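Local coordinates for protein ATP-dependent RNA helicase HrpB (Escherichia coli, PDB 6EUD) that hydrolyses ATP to ADP and phosphate and acts as an RNA helicase of the DExH-box type, binding single-stranded RNA, at residues A[625-630]-A[665-670]; A[673-678]-A[682-687]; A[653-658]-A[688-693]. All coordinates share one frame; numbering follows the deposited sequence.

All three contacts lie in a small bundle of helices that follows strand 596-602 and precedes the mixed sheet near the C-terminus, well away from the predicted ATP site. Interaction 1 is the middle piece: its centre is about 8 Å from that of interaction 2 and about 9 Å from that of interaction 3, whereas interactions 2 and 3 are about 16 Å apart and share helix 686-692. Along the chain, interaction 1 closes before interaction 2 opens, interaction 2 is nested within the loop closed by interaction 3, and interactions 1 and 3 cross. Interactions 1 and 3 thus join distant parts of the bundle, while interaction 2 closes a local turn ahead of helix 686-692.

Interaction 1: residues A[625-630]-A[665-670]; sequences SVLNWT and ETWLLP
Leu627 sets its CG opposite its own carbonyl carbon (chi1 -59°), while Leu668 turns its CG opposite its backbone N (chi1 -177°), and with these torsions the two side chains reach toward each other, tip to tip, in the core of a small helical bundle. One belongs to the loop joining helices 608-622 and 631-646, the other to the segment built on helix 664-667. Leu627 CD1 lies 4.0 Å from Leu668 CD2, and Leu627 CD2 is 4.2 Å from that same methyl, so the forked end of Leu627 takes the Leu668 methyl with both branches. Branched aliphatic side chains suit such a buried place, where Ile619 and Leu684 also pack on Leu668 and Ile686 packs on Leu627.

The indole of Trp667 widens the apolar surface. Its CH2 sits 4.2 Å from Leu627 CD1, which approaches obliquely from the opposite direction. The neighbouring Leu668 holds its CB 4.0 Å above the plane of the Trp667 ring, over the ring centre, and so supports the flat group from within its own segment. The single polar atom of this large side chain is satisfied in the interior: Trp667 NE1 is hydrogen-bonded to Leu660 O.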
ATOM      1  N   SER A 625     -13.587  -3.806  32.132  1.00 38.89           N
ATOM      2  CA  SER A 625     -13.577  -3.942  33.575  1.00 38.27           C
ATOM      3  C   SER A 625     -14.797  -3.358  34.304  1.00 40.55           C
ATOM      4  O   SER A 625     -15.052  -3.734  35.443  1.00 38.05           O
ATOM      5  CB  SER A 625     -12.298  -3.291  34.106  1.00 46.29           C
ATOM      6  OG  SER A 625     -12.474  -2.711  35.383  1.00 54.51           O
ATOM      7  N   VAL A 626     -15.540  -2.435  33.684  1.00 42.29           N
ATOM      8  CA  VAL A 626     -16.710  -1.862  34.371  1.00 45.49           C
ATOM      9  C   VAL A 626     -17.915  -2.796  34.328  1.00 40.13           C
ATOM     10  O   VAL A 626     -18.897  -2.571  35.023  1.00 41.02           O
ATOM     11  CB  VAL A 626     -17.152  -0.481  33.795  1.00 37.94           C
ATOM     12  CG1 VAL A 626     -16.144   0.616  34.151  1.00 35.66           C
ATOM     13  CG2 VAL A 626     -17.418  -0.557  32.291  1.00 33.20           C
ATOM     14  N   LEU A 627     -17.833  -3.834  33.506  1.00 33.16           N
ATOM     15  CA  LEU A 627     -18.867  -4.855  33.454  1.00 41.00           C
ATOM     16  C   LEU A 627     -18.634  -5.873  34.562  1.00 45.69           C
ATOM     17  O   LEU A 627     -17.562  -5.885  35.191  1.00 45.05           O
ATOM     18  CB  LEU A 627     -18.871  -5.539  32.091  1.00 41.46           C
ATOM     19  CG  LEU A 627     -19.107  -4.516  30.982  1.00 36.72           C
ATOM     20  CD1 LEU A 627     -18.988  -5.171  29.636  1.00 31.20           C
ATOM     21  CD2 LEU A 627     -20.472  -3.856  31.184  1.00 35.85           C
ATOM     22  N   ASN A 628     -19.639  -6.712  34.813  1.00 45.37           N
ATOM     23  CA  ASN A 628     -19.512  -7.743  35.845  1.00 45.81           C
ATOM     24  C   ASN A 628     -18.976  -9.060  35.301  1.00 42.68           C
ATOM     25  O   ASN A 628     -19.733  -9.898  34.796  1.00 41.46           O
ATOM     26  CB  ASN A 628     -20.849  -7.997  36.531  1.00 45.22           C
ATOM     27  CG  ASN A 628     -20.719  -8.952  37.687  1.00 47.16           C
ATOM     28  OD1 ASN A 628     -19.651  -9.060  38.288  1.00 44.46           O
ATOM     29  ND2 ASN A 628     -21.804  -9.651  38.015  1.00 49.48           N
ATOM     30  N   TRP A 629     -17.669  -9.244  35.422  1.00 40.55           N
ATOM     31  CA  TRP A 629     -17.024 -10.447  34.926  1.00 38.93           C
ATOM     32  C   TRP A 629     -16.950 -11.525  35.997  1.00 40.38           C
ATOM     33  O   TRP A 629     -15.966 -11.608  36.730  1.00 46.05           O
ATOM     34  CB  TRP A 629     -15.632 -10.101  34.402  1.00 37.66           C
ATOM     35  CG  TRP A 629     -15.726  -9.357  33.124  1.00 38.40           C
ATOM     36  CD1 TRP A 629     -15.786  -8.003  32.963  1.00 35.80           C
ATOM     37  CD2 TRP A 629     -15.837  -9.930  31.815  1.00 33.65           C
ATOM     38  NE1 TRP A 629     -15.909  -7.700  31.626  1.00 36.51           N
ATOM     39  CE2 TRP A 629     -15.946  -8.865  30.903  1.00 36.37           C
ATOM     40  CE3 TRP A 629     -15.849 -11.242  31.330  1.00 34.33           C
ATOM     41  CZ2 TRP A 629     -16.057  -9.071  29.517  1.00 38.63           C
ATOM     42  CZ3 TRP A 629     -15.965 -11.454  29.952  1.00 35.61           C
ATOM     43  CH2 TRP A 629     -16.068 -10.371  29.063  1.00 35.81           C
ATOM     44  N   THR A 630     -17.999 -12.341  36.095  1.00 38.06           N
ATOM     45  CA  THR A 630     -18.004 -13.482  37.016  1.00 38.57           C
ATOM     46  C   THR A 630     -16.984 -14.518  36.554  1.00 37.64           C
ATOM     47  O   THR A 630     -16.594 -14.516  35.375  1.00 31.94           O
ATOM     48  CB  THR A 630     -19.385 -14.160  37.097  1.00 34.58           C
ATOM     49  OG1 THR A 630     -19.774 -14.584  35.786  1.00 34.65           O
ATOM     50  CG2 THR A 630     -20.420 -13.213  37.637  1.00 32.32           C
ATOM     51  N   GLU A 665     -22.081  -2.766  20.432  1.00 43.18           N
ATOM     52  CA  GLU A 665     -23.382  -2.553  19.810  1.00 44.18           C
ATOM     53  C   GLU A 665     -24.051  -3.881  19.435  1.00 44.59           C
ATOM     54  O   GLU A 665     -25.261  -4.049  19.572  1.00 48.07           O
ATOM     55  CB  GLU A 665     -23.227  -1.656  18.568  1.00 44.71           C
ATOM     56  CG  GLU A 665     -22.970  -0.165  18.880  1.00 46.36           C
ATOM     57  CD  GLU A 665     -21.538   0.127  19.344  1.00 53.07           C
ATOM     58  OE1 GLU A 665     -20.638  -0.724  19.128  1.00 53.50           O
ATOM     59  OE2 GLU A 665     -21.304   1.212  19.931  1.00 54.16           O
ATOM     60  N   THR A 666     -23.258  -4.843  18.979  1.00 46.19           N
ATOM     61  CA  THR A 666     -23.828  -6.107  18.533  1.00 50.88           C
ATOM     62  C   THR A 666     -24.066  -7.098  19.699  1.00 50.66           C
ATOM     63  O   THR A 666     -25.155  -7.661  19.801  1.00 53.07           O
ATOM     64  CB  THR A 666     -22.941  -6.753  17.440  1.00 52.62           C
ATOM     65  OG1 THR A 666     -21.645  -7.039  17.970  1.00 60.56           O
ATOM     66  CG2 THR A 666     -22.756  -5.802  16.297  1.00 46.48           C
ATOM     67  N   TRP A 667     -23.092  -7.289  20.594  1.00 46.44           N
ATOM     68  CA  TRP A 667     -23.252  -8.310  21.640  1.00 42.07           C
ATOM     69  C   TRP A 667     -23.811  -7.819  22.982  1.00 43.25           C
ATOM     70  O   TRP A 667     -24.424  -8.607  23.716  1.00 44.80           O
ATOM     71  CB  TRP A 667     -21.917  -9.045  21.886  1.00 37.05           C
ATOM     72  CG  TRP A 667     -20.827  -8.281  22.587  1.00 37.27           C
ATOM     73  CD1 TRP A 667     -19.919  -7.450  22.009  1.00 41.17           C
ATOM     74  CD2 TRP A 667     -20.488  -8.328  23.987  1.00 36.71           C
ATOM     75  NE1 TRP A 667     -19.051  -6.950  22.957  1.00 43.37           N
ATOM     76  CE2 TRP A 667     -19.377  -7.476  24.180  1.00 41.85           C
ATOM     77  CE3 TRP A 667     -21.025  -8.994  25.097  1.00 35.48           C
ATOM     78  CZ2 TRP A 667     -18.790  -7.272  25.443  1.00 43.73           C
ATOM     79  CZ3 TRP A 667     -20.442  -8.795  26.350  1.00 36.33           C
ATOM     80  CH2 TRP A 667     -19.337  -7.938  26.513  1.00 39.21           C
ATOM     81  N   LEU A 668     -23.617  -6.539  23.306  1.00 41.32           N
ATOM     82  CA  LEU A 668     -23.953  -6.050  24.640  1.00 38.08           C
ATOM     83  C   LEU A 668     -25.197  -5.187  24.663  1.00 43.40           C
ATOM     84  O   LEU A 668     -26.035  -5.324  25.558  1.00 45.64           O
ATOM     85  CB  LEU A 668     -22.787  -5.268  25.239  1.00 33.16           C
ATOM     86  CG  LEU A 668     -23.122  -4.834  26.670  1.00 38.39           C
ATOM     87  CD1 LEU A 668     -23.416  -6.083  27.526  1.00 38.55           C
ATOM     88  CD2 LEU A 668     -22.005  -3.967  27.290  1.00 37.43           C
ATOM     89  N   LEU A 669     -25.309  -4.287  23.687  1.00 46.25           N
ATOM     90  CA  LEU A 669     -26.444  -3.363  23.607  1.00 47.09           C
ATOM     91  C   LEU A 669     -27.829  -4.044  23.608  1.00 51.69           C
ATOM     92  O   LEU A 669     -28.719  -3.564  24.306  1.00 56.23           O
ATOM     93  CB  LEU A 669     -26.304  -2.459  22.371  1.00 47.15           C
ATOM     94  CG  LEU A 669     -27.446  -1.477  22.071  1.00 48.58           C
ATOM     95  CD1 LEU A 669     -27.714  -0.528  23.239  1.00 43.21           C
ATOM     96  CD2 LEU A 669     -27.130  -0.701  20.797  1.00 49.18           C
ATOM     97  N   PRO A 670     -28.023  -5.157  22.853  1.00 48.80           N
ATOM     98  CA  PRO A 670     -29.345  -5.801  22.891  1.00 46.98           C
ATOM     99  C   PRO A 670     -29.847  -6.118  24.293  1.00 54.45           C
ATOM    100  O   PRO A 670     -31.058  -6.169  24.488  1.00 60.90           O
ATOM    101  CB  PRO A 670     -29.121  -7.106  22.123  1.00 42.36           C
ATOM    102  CG  PRO A 670     -28.037  -6.787  21.182  1.00 44.14           C
ATOM    103  CD  PRO A 670     -27.123  -5.844  21.904  1.00 45.38           C
TER

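Interaction 2: residues A[673-678]-A[682-687]; sequences TGVHSL and KSLDIY
Val675 and Leu684 make the one apolar contact between a loop and the approach to helix 686-692, Val675 CG2 lying 3.8 Å from Leu684 CD2. Their side chains cross at about a right angle and touch through one methyl each. In Val675 it is CG1 that stands opposite the backbone N (chi1 177°), which leaves CG2 beside that N and directed at the leucine. The longer Leu684 sets off along the side of the gap, but its forked end comes nearer, and the buried leucine thereby gives the partly exposed valine an apolar surface to rest on.

At the other end of the segments the backbones approach without bonding directly: Leu678 O is 4.4 Å from Lys682 N. A water is modelled between them, yet its 2.4 Å distance to Leu678 O is implausibly short and its bond to Lys682 N is weak, so this bridge is doubtful.

The next shell fixes the positions of these groups. Gly674 has a positive phi (87°), where a CB would meet the carbonyl O of Thr673, and glycine lacks one. Val675 O accepts a hydrogen bond from His612 NE2, tying the loop to helix 608-622, while Leu678 packs on Val576 and Trp578 of strand 571-579. The end of the Lys682 chain leads away from the contact, its NZ hydrogen-bonded to Leu627 O and more weakly to Ser625 O. Leu684 leans on Leu668, and Ile686 is buried against Leu627, Trp629 and Ala633.

Asp685, a small residue with an acceptor at the end of a short side chain, stands just before helix 686-692 and bonds through OD1 to Gln688 N, a classical helix N-cap closing a loop that connects two helices of the bundle.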
ATOM      1  N   THR A 673     -31.790  -3.209  27.849  1.00 77.75           N
ATOM      2  CA  THR A 673     -33.126  -2.697  28.099  1.00 88.82           C
ATOM      3  C   THR A 673     -33.338  -2.522  29.600  1.00 89.85           C
ATOM      4  O   THR A 673     -33.088  -3.439  30.382  1.00 93.38           O
ATOM      5  CB  THR A 673     -34.203  -3.628  27.525  1.00 96.47           C
ATOM      6  OG1 THR A 673     -33.876  -3.947  26.165  1.00100.79           O
ATOM      7  CG2 THR A 673     -35.572  -2.957  27.579  1.00100.93           C
ATOM      8  N   GLY A 674     -33.775  -1.335  29.998  1.00 86.04           N
ATOM      9  CA  GLY A 674     -34.053  -1.075  31.396  1.00 84.49           C
ATOM     10  C   GLY A 674     -32.856  -0.618  32.207  1.00 79.85           C
ATOM     11  O   GLY A 674     -33.002  -0.265  33.378  1.00 82.86           O
ATOM     12  N   VAL A 675     -31.670  -0.631  31.606  1.00 71.38           N
ATOM     13  CA  VAL A 675     -30.509  -0.038  32.256  1.00 66.53           C
ATOM     14  C   VAL A 675     -30.619   1.484  32.192  1.00 69.78           C
ATOM     15  O   VAL A 675     -30.527   2.072  31.119  1.00 72.28           O
ATOM     16  CB  VAL A 675     -29.193  -0.480  31.609  1.00 60.31           C
ATOM     17  CG1 VAL A 675     -28.021   0.227  32.270  1.00 59.05           C
ATOM     18  CG2 VAL A 675     -29.034  -1.990  31.690  1.00 57.13           C
ATOM     19  N   HIS A 676     -30.816   2.116  33.343  1.00 72.99           N
ATOM     20  CA  HIS A 676     -31.060   3.556  33.385  1.00 82.03           C
ATOM     21  C   HIS A 676     -29.977   4.314  34.165  1.00 78.59           C
ATOM     22  O   HIS A 676     -30.073   5.520  34.365  1.00 80.46           O
ATOM     23  CB  HIS A 676     -32.433   3.848  34.014  1.00 96.43           C
ATOM     24  CG  HIS A 676     -33.575   3.185  33.321  1.00106.11           C
ATOM     25  ND1 HIS A 676     -33.973   3.487  32.034  1.00111.00           N
ATOM     26  CD2 HIS A 676     -34.462   2.234  33.764  1.00108.97           C
ATOM     27  CE1 HIS A 676     -35.008   2.748  31.708  1.00112.19           C
ATOM     28  NE2 HIS A 676     -35.333   1.995  32.726  1.00110.48           N
ATOM     29  N   SER A 677     -28.958   3.602  34.625  1.00 76.39           N
ATOM     30  CA  SER A 677     -27.911   4.209  35.447  1.00 73.74           C
ATOM     31  C   SER A 677     -26.623   3.449  35.276  1.00 66.12           C
ATOM     32  O   SER A 677     -26.643   2.261  34.943  1.00 60.05           O
ATOM     33  CB  SER A 677     -28.286   4.204  36.927  1.00 78.30           C
ATOM     34  OG  SER A 677     -28.275   2.878  37.448  1.00 76.94           O
ATOM     35  N   LEU A 678     -25.502   4.117  35.528  1.00 65.41           N
ATOM     36  CA  LEU A 678     -24.204   3.446  35.477  1.00 60.16           C
ATOM     37  C   LEU A 678     -24.168   2.255  36.428  1.00 54.65           C
ATOM     38  O   LEU A 678     -23.457   1.290  36.183  1.00 51.08           O
ATOM     39  CB  LEU A 678     -23.074   4.436  35.789  1.00 58.18           C
ATOM     40  CG  LEU A 678     -22.616   5.299  34.605  1.00 52.05           C
ATOM     41  CD1 LEU A 678     -21.483   6.199  35.008  1.00 49.78           C
ATOM     42  CD2 LEU A 678     -22.177   4.417  33.460  1.00 47.02           C
ATOM     43  N   LYS A 682     -23.263  -3.091  35.953  1.00 51.49           N
ATOM     44  CA  LYS A 682     -22.768  -4.279  36.649  1.00 48.14           C
ATOM     45  C   LYS A 682     -23.831  -5.379  36.717  1.00 46.01           C
ATOM     46  O   LYS A 682     -23.536  -6.493  37.085  1.00 46.57           O
ATOM     47  CB  LYS A 682     -22.303  -3.932  38.069  1.00 50.36           C
ATOM     48  CG  LYS A 682     -20.939  -3.263  38.176  1.00 52.19           C
ATOM     49  CD  LYS A 682     -19.810  -4.249  37.893  1.00 54.31           C
ATOM     50  CE  LYS A 682     -18.440  -3.661  38.225  1.00 56.03           C
ATOM     51  NZ  LYS A 682     -17.318  -4.585  37.889  1.00 55.74           N
ATOM     52  N   SER A 683     -25.066  -5.059  36.354  1.00 49.27           N
ATOM     53  CA  SER A 683     -26.175  -6.015  36.406  1.00 51.74           C
ATOM     54  C   SER A 683     -26.333  -6.843  35.116  1.00 48.47           C
ATOM     55  O   SER A 683     -27.030  -7.861  35.094  1.00 46.68           O
ATOM     56  CB  SER A 683     -27.480  -5.267  36.690  1.00 58.65           C
ATOM     57  OG  SER A 683     -27.323  -4.403  37.802  1.00 64.94           O
ATOM     58  N   LEU A 684     -25.717  -6.378  34.036  1.00 47.79           N
ATOM     59  CA  LEU A 684     -25.780  -7.086  32.762  1.00 45.89           C
ATOM     60  C   LEU A 684     -25.185  -8.475  32.888  1.00 42.87           C
ATOM     61  O   LEU A 684     -24.105  -8.634  33.446  1.00 45.32           O
ATOM     62  CB  LEU A 684     -25.048  -6.305  31.679  1.00 42.87           C
ATOM     63  CG  LEU A 684     -25.649  -4.938  31.385  1.00 48.94           C
ATOM     64  CD1 LEU A 684     -24.681  -4.111  30.562  1.00 49.41           C
ATOM     65  CD2 LEU A 684     -26.990  -5.090  30.677  1.00 51.21           C
ATOM     66  N   ASP A 685     -25.900  -9.467  32.365  1.00 39.77           N
ATOM     67  CA  ASP A 685     -25.475 -10.861  32.407  1.00 33.89           C
ATOM     68  C   ASP A 685     -24.475 -11.118  31.308  1.00 34.18           C
ATOM     69  O   ASP A 685     -24.838 -11.465  30.171  1.00 36.91           O
ATOM     70  CB  ASP A 685     -26.672 -11.807  32.279  1.00 34.52           C
ATOM     71  CG  ASP A 685     -26.337 -13.233  32.679  1.00 39.61           C
ATOM     72  OD1 ASP A 685     -25.177 -13.664  32.511  1.00 41.95           O
ATOM     73  OD2 ASP A 685     -27.238 -13.938  33.161  1.00 42.85           O
ATOM     74  N   ILE A 686     -23.206 -10.947  31.661  1.00 34.01           N
ATOM     75  CA  ILE A 686     -22.119 -10.987  30.694  1.00 34.51           C
ATOM     76  C   ILE A 686     -21.972 -12.354  30.063  1.00 33.84           C
ATOM     77  O   ILE A 686     -21.666 -12.456  28.874  1.00 34.06           O
ATOM     78  CB  ILE A 686     -20.785 -10.554  31.360  1.00 42.65           C
ATOM     79  CG1 ILE A 686     -20.864  -9.071  31.778  1.00 39.24           C
ATOM     80  CG2 ILE A 686     -19.586 -10.814  30.451  1.00 26.73           C
ATOM     81  CD1 ILE A 686     -21.199  -8.131  30.645  1.00 38.65           C
ATOM     82  N   TYR A 687     -22.197 -13.397  30.865  1.00 36.45           N
ATOM     83  CA  TYR A 687     -22.139 -14.786  30.409  1.00 34.20           C
ATOM     84  C   TYR A 687     -23.179 -15.052  29.343  1.00 37.21           C
ATOM     85  O   TYR A 687     -22.889 -15.664  28.328  1.00 37.93           O
ATOM     86  CB  TYR A 687     -22.365 -15.754  31.572  1.00 36.07           C
ATOM     87  CG  TYR A 687     -22.582 -17.198  31.152  1.00 34.52           C
ATOM     88  CD1 TYR A 687     -23.872 -17.706  30.915  1.00 33.17           C
ATOM     89  CD2 TYR A 687     -21.504 -18.064  31.011  1.00 31.66           C
ATOM     90  CE1 TYR A 687     -24.070 -19.044  30.522  1.00 29.10           C
ATOM     91  CE2 TYR A 687     -21.689 -19.388  30.647  1.00 33.96           C
ATOM     92  CZ  TYR A 687     -22.973 -19.877  30.402  1.00 33.66           C
ATOM     93  OH  TYR A 687     -23.134 -21.192  30.027  1.00 35.58           O
TER
HETATM   94  O   HOH W   1     -22.111  -0.428  37.195  1.00 49.70           O

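Interaction 3: residues A[653-658]-A[688-693]; sequences PAVDDE and QALRGL
Within the helical bundle, the loop entering helix 657-662 packs against the C-terminal part of helix 686-692 and the residue after it, Pro653 and Val655 meeting Leu690 and Leu693. The two leucines are three residues apart, about one helical turn, and so present their side chains on the same flank. Pro653 touches Leu693 with the CB-CG side of its ring, the two side chains crossing at a slant: Pro653 CG is 4.0 Å from Leu693 CB, and Pro653 CB is 4.2 Å from that atom. A proline is apt here because its rigid ring offers an apolar surface and its N has no hydrogen that would need an acceptor.

Val655 fills in beside it with CG1, which stands 4.5 Å from Leu690 CD2 and 4.5 Å from Leu693 CD1, bridging the ends of the two leucines. These are looser approaches than that of the proline. Leu640 and Leu641 of helix 631-646 also touch Val655, while Leu690 packs on Trp629, Leu636 and Leu660, so the buried part of the contact merges with the bundle core.

Just beyond the contact, Asp656 N-caps helix 657-662 through its side chain, and its OD1 also bonds to Ser659 OG. On the other segment, Leu693 N bonds to Leu690 O at 3.0 Å.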
ATOM      1  N   PRO A 653     -16.561 -16.964  17.597  1.00 41.41           N
ATOM      2  CA  PRO A 653     -16.409 -15.509  17.693  1.00 40.47           C
ATOM      3  C   PRO A 653     -15.114 -15.085  18.362  1.00 40.22           C
ATOM      4  O   PRO A 653     -14.662 -15.709  19.315  1.00 44.74           O
ATOM      5  CB  PRO A 653     -17.617 -15.082  18.539  1.00 39.39           C
ATOM      6  CG  PRO A 653     -17.960 -16.275  19.312  1.00 41.85           C
ATOM      7  CD  PRO A 653     -17.710 -17.433  18.380  1.00 42.36           C
ATOM      8  N   ALA A 654     -14.518 -14.025  17.844  1.00 37.30           N
ATOM      9  CA  ALA A 654     -13.401 -13.401  18.509  1.00 39.38           C
ATOM     10  C   ALA A 654     -13.902 -12.794  19.820  1.00 38.25           C
ATOM     11  O   ALA A 654     -14.968 -12.181  19.863  1.00 39.36           O
ATOM     12  CB  ALA A 654     -12.772 -12.347  17.621  1.00 36.16           C
ATOM     13  N   VAL A 655     -13.139 -12.987  20.885  1.00 37.94           N
ATOM     14  CA  VAL A 655     -13.524 -12.502  22.196  1.00 40.28           C
ATOM     15  C   VAL A 655     -12.330 -11.898  22.910  1.00 41.77           C
ATOM     16  O   VAL A 655     -12.265 -11.893  24.131  1.00 43.70           O
ATOM     17  CB  VAL A 655     -14.128 -13.627  23.061  1.00 39.37           C
ATOM     18  CG1 VAL A 655     -15.474 -14.045  22.500  1.00 35.68           C
ATOM     19  CG2 VAL A 655     -13.166 -14.814  23.135  1.00 41.68           C
ATOM     20  N   ASP A 656     -11.384 -11.378  22.139  1.00 44.58           N
ATOM     21  CA  ASP A 656     -10.314 -10.556  22.702  1.00 45.06           C
ATOM     22  C   ASP A 656     -10.885  -9.191  23.069  1.00 43.10           C
ATOM     23  O   ASP A 656     -11.915  -8.795  22.525  1.00 43.27           O
ATOM     24  CB  ASP A 656      -9.182 -10.417  21.699  1.00 42.93           C
ATOM     25  CG  ASP A 656      -9.661  -9.860  20.382  1.00 46.31           C
ATOM     26  OD1 ASP A 656     -10.362 -10.591  19.645  1.00 44.57           O
ATOM     27  OD2 ASP A 656      -9.329  -8.696  20.081  1.00 49.43           O
ATOM     28  N   ASP A 657     -10.215  -8.474  23.966  1.00 44.83           N
ATOM     29  CA  ASP A 657     -10.711  -7.194  24.456  1.00 51.81           C
ATOM     30  C   ASP A 657     -11.078  -6.229  23.341  1.00 51.28           C
ATOM     31  O   ASP A 657     -12.146  -5.608  23.386  1.00 56.28           O
ATOM     32  CB  ASP A 657      -9.687  -6.546  25.385  1.00 61.58           C
ATOM     33  CG  ASP A 657      -9.869  -6.971  26.825  1.00 77.55           C
ATOM     34  OD1 ASP A 657     -10.303  -8.121  27.058  1.00 85.84           O
ATOM     35  OD2 ASP A 657      -9.583  -6.161  27.731  1.00 83.16           O
ATOM     36  N   GLU A 658     -10.239  -6.116  22.321  1.00 48.52           N
ATOM     37  CA  GLU A 658     -10.537  -5.134  21.284  1.00 51.91           C
ATOM     38  C   GLU A 658     -11.739  -5.523  20.413  1.00 48.06           C
ATOM     39  O   GLU A 658     -12.543  -4.659  20.076  1.00 55.25           O
ATOM     40  CB  GLU A 658      -9.312  -4.872  20.409  1.00 65.05           C
ATOM     41  CG  GLU A 658      -9.371  -3.499  19.736  1.00 80.69           C
ATOM     42  CD  GLU A 658      -8.190  -3.216  18.815  1.00 90.85           C
ATOM     43  OE1 GLU A 658      -7.192  -3.969  18.868  1.00 95.09           O
ATOM     44  OE2 GLU A 658      -8.264  -2.232  18.038  1.00 92.97           O
ATOM     45  N   GLN A 688     -24.404 -14.611  29.600  1.00 42.84           N
ATOM     46  CA  GLN A 688     -25.482 -14.809  28.650  1.00 48.24           C
ATOM     47  C   GLN A 688     -25.220 -14.031  27.361  1.00 47.55           C
ATOM     48  O   GLN A 688     -25.490 -14.521  26.266  1.00 46.60           O
ATOM     49  CB  GLN A 688     -26.811 -14.396  29.256  1.00 56.42           C
ATOM     50  CG  GLN A 688     -27.951 -15.235  28.734  1.00 72.83           C
ATOM     51  CD  GLN A 688     -27.742 -16.712  29.032  1.00 84.25           C
ATOM     52  OE1 GLN A 688     -27.624 -17.106  30.194  1.00 93.89           O
ATOM     53  NE2 GLN A 688     -27.673 -17.532  27.983  1.00 84.34           N
ATOM     54  N   ALA A 689     -24.682 -12.824  27.497  1.00 45.67           N
ATOM     55  CA  ALA A 689     -24.413 -11.978  26.337  1.00 45.10           C
ATOM     56  C   ALA A 689     -23.345 -12.598  25.440  1.00 43.29           C
ATOM     57  O   ALA A 689     -23.531 -12.686  24.230  1.00 45.83           O
ATOM     58  CB  ALA A 689     -23.993 -10.579  26.776  1.00 40.41           C
ATOM     59  N   LEU A 690     -22.233 -13.024  26.031  1.00 39.93           N
ATOM     60  CA  LEU A 690     -21.215 -13.774  25.292  1.00 39.56           C
ATOM     61  C   LEU A 690     -21.777 -15.044  24.643  1.00 40.79           C
ATOM     62  O   LEU A 690     -21.516 -15.331  23.476  1.00 40.89           O
ATOM     63  CB  LEU A 690     -20.059 -14.137  26.212  1.00 39.72           C
ATOM     64  CG  LEU A 690     -19.135 -12.975  26.564  1.00 38.00           C
ATOM     65  CD1 LEU A 690     -18.065 -13.458  27.496  1.00 40.89           C
ATOM     66  CD2 LEU A 690     -18.524 -12.403  25.296  1.00 37.22           C
ATOM     67  N   ARG A 691     -22.569 -15.796  25.400  1.00 41.75           N
ATOM     68  CA  ARG A 691     -23.153 -17.034  24.891  1.00 40.10           C
ATOM     69  C   ARG A 691     -24.125 -16.722  23.749  1.00 41.86           C
ATOM     70  O   ARG A 691     -24.352 -17.551  22.858  1.00 39.97           O
ATOM     71  CB  ARG A 691     -23.848 -17.789  26.026  1.00 40.67           C
ATOM     72  CG  ARG A 691     -24.140 -19.225  25.736  1.00 42.61           C
ATOM     73  CD  ARG A 691     -24.621 -19.929  26.982  1.00 45.66           C
ATOM     74  NE  ARG A 691     -24.667 -21.373  26.774  1.00 51.48           N
ATOM     75  CZ  ARG A 691     -25.731 -22.018  26.311  1.00 51.44           C
ATOM     76  NH1 ARG A 691     -26.832 -21.338  26.022  1.00 56.20           N
ATOM     77  NH2 ARG A 691     -25.696 -23.333  26.145  1.00 46.10           N
ATOM     78  N   GLY A 692     -24.678 -15.509  23.771  1.00 43.41           N
ATOM     79  CA  GLY A 692     -25.580 -15.046  22.734  1.00 37.78           C
ATOM     80  C   GLY A 692     -24.892 -14.956  21.386  1.00 39.02           C
ATOM     81  O   GLY A 692     -25.555 -15.039  20.351  1.00 40.49           O
ATOM     82  N   LEU A 693     -23.565 -14.804  21.392  1.00 39.40           N
ATOM     83  CA  LEU A 693     -22.767 -14.789  20.145  1.00 39.16           C
ATOM     84  C   LEU A 693     -22.840 -16.112  19.344  1.00 43.82           C
ATOM     85  O   LEU A 693     -22.466 -16.143  18.174  1.00 45.38           O
ATOM     86  CB  LEU A 693     -21.298 -14.468  20.458  1.00 36.01           C
ATOM     87  CG  LEU A 693     -21.066 -13.042  20.993  1.00 41.04           C
ATOM     88  CD1 LEU A 693     -19.664 -12.825  21.557  1.00 39.28           C
ATOM     89  CD2 LEU A 693     -21.335 -12.048  19.898  1.00 42.18           C
TER